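Local coordinates for mandelate racemase/muconate lactonizing protein (Alicyclobacillus acidocaldarius LAA1, PDB 3QLD) that belongs to the enolase superfamily, pairing a mandelate racemase/muconate lactonizing type N-terminal domain with a C-terminal barrel, at residues V152-Q155 with S156-A160. Sequence-based numbering, arbitrary orientation.
Sequences VLIQ and SVDAA
Asp158 sits one helical turn after Ile154, and its side chain can be followed outward from the backbone. Its CB lies 3.4 Å from Ile154 O, the same carbonyl oxygen that accepts the Asp158 N-H. With CG beside its own backbone N and opposite the carbonyl carbon (chi1 -70°), the carboxylate leans back over the preceding turn, and Asp158 CG comes to 3.1 Å from Ile154 O. Ile154 O and Asp158 OD2 come to 3.3 Å; both are acceptors, so this is proximity without a bond. Asp158 OD2 also lies 3.9 Å from the CG2 methyl of Ile154, the one side-chain meeting in this pair. The other oxygen, OD1, which is also near Ile154 O, has a salt bridge with Arg187 NE and a hydrogen bond with Tyr188 OH, which would be expected to offset the negative charge held near the carbonyl.

Both segments belong to helix 150-162, which connects strands 137-144 and 167-171 in a beta-alpha-beta unit of the enolase-type C-terminal barrel. Its buried side carries Leu153 and Val157, four residues apart: Leu153 CG and Val157 CG2 approach at 4.2 Å. Leu153 continues onto Ala180 and Val184 of helix 178-187, whereas Val157 reaches Leu144 and Tyr188.

On another side of the helix, Val152 O accepts twice from Ser156. Ser156 N donates to Val152 O at 2.8 Å. Ser156 OG, held beside its own backbone N by chi1 of -67°, adds a longer bond of 3.3 Å to Val152 O, approaching from above the carbonyl plane (49° out of it) and off the lone-pair directions. Farther along, Ala159 N bonds Gln155 O, and the Ala159 CB methyl rests against that same oxygen.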
loop_
_atom_site.group_PDB
_atom_site.type_symbol
_atom_site.label_atom_id
_atom_site.label_comp_id
_atom_site.label_asym_id
_atom_site.label_seq_id
_atom_site.Cartn_x
_atom_site.Cartn_y
_atom_site.Cartn_z
ATOM N N VAL A 152 38.428 -5.517 -1.773
ATOM C CA VAL A 152 37.455 -5.011 -2.733
ATOM C C VAL A 152 36.818 -3.735 -2.160
ATOM O O VAL A 152 36.843 -2.685 -2.805
ATOM C CB VAL A 152 36.342 -6.050 -3.058
ATOM C CG1 VAL A 152 35.313 -5.476 -4.106
ATOM C CG2 VAL A 152 36.925 -7.368 -3.552
ATOM N N LEU A 153 36.300 -3.825 -0.933
ATOM C CA LEU A 153 35.638 -2.675 -0.296
ATOM C C LEU A 153 36.457 -1.376 -0.323
ATOM O O LEU A 153 36.005 -0.344 -0.864
ATOM C CB LEU A 153 35.221 -3.005 1.146
ATOM C CG LEU A 153 34.552 -1.770 1.752
ATOM C CD1 LEU A 153 33.175 -1.560 1.176
ATOM C CD2 LEU A 153 34.522 -1.845 3.234
ATOM N N ILE A 154 37.642 -1.447 0.269
ATOM C CA ILE A 154 38.546 -0.286 0.396
ATOM C C ILE A 154 38.958 0.248 -0.981
ATOM O O ILE A 154 39.100 1.468 -1.206
ATOM C CB ILE A 154 39.769 -0.642 1.275
ATOM C CG1 ILE A 154 39.353 -0.766 2.754
ATOM C CG2 ILE A 154 40.877 0.408 1.130
ATOM C CD1 ILE A 154 38.982 0.561 3.435
ATOM N N GLN A 155 39.104 -0.678 -1.924
ATOM C CA GLN A 155 39.359 -0.284 -3.291
ATOM C C GLN A 155 38.163 0.477 -3.842
ATOM O O GLN A 155 38.360 1.511 -4.469
ATOM C CB GLN A 155 39.711 -1.494 -4.125
ATOM C CG GLN A 155 40.949 -2.241 -3.571
ATOM C CD GLN A 155 41.201 -3.627 -4.242
ATOM O OE1 GLN A 155 41.019 -3.807 -5.469
ATOM N NE2 GLN A 155 41.652 -4.593 -3.437
ATOM N N SER A 156 36.927 0.006 -3.575
ATOM C CA SER A 156 35.739 0.725 -4.014
ATOM C C SER A 156 35.668 2.105 -3.392
ATOM O O SER A 156 35.335 3.056 -4.097
ATOM C CB SER A 156 34.456 -0.049 -3.659
ATOM O OG SER A 156 34.412 -1.244 -4.412
ATOM N N VAL A 157 35.926 2.211 -2.081
ATOM C CA VAL A 157 35.950 3.523 -1.380
ATOM C C VAL A 157 36.934 4.562 -1.951
ATOM O O VAL A 157 36.588 5.723 -2.213
ATOM C CB VAL A 157 36.264 3.374 0.095
ATOM C CG1 VAL A 157 36.009 4.720 0.808
ATOM C CG2 VAL A 157 35.409 2.179 0.751
ATOM N N ASP A 158 38.166 4.147 -2.096
ATOM C CA ASP A 158 39.205 4.969 -2.765
ATOM C C ASP A 158 38.745 5.493 -4.122
ATOM O O ASP A 158 38.858 6.705 -4.389
ATOM C CB ASP A 158 40.458 4.115 -2.948
ATOM C CG ASP A 158 41.152 3.815 -1.630
ATOM O OD1 ASP A 158 40.826 4.458 -0.600
ATOM O OD2 ASP A 158 42.061 2.946 -1.604
ATOM N N ALA A 159 38.150 4.590 -4.928
ATOM C CA ALA A 159 37.660 4.915 -6.275
ATOM C C ALA A 159 36.565 5.958 -6.208
ATOM O O ALA A 159 36.593 6.928 -6.979
ATOM C CB ALA A 159 37.182 3.661 -7.003
ATOM N N ALA A 160 35.647 5.818 -5.232
ATOM C CA ALA A 160 34.607 6.830 -5.070
ATOM C C ALA A 160 35.220 8.146 -4.648
ATOM O O ALA A 160 34.805 9.223 -5.079
ATOM C CB ALA A 160 33.542 6.372 -4.032
#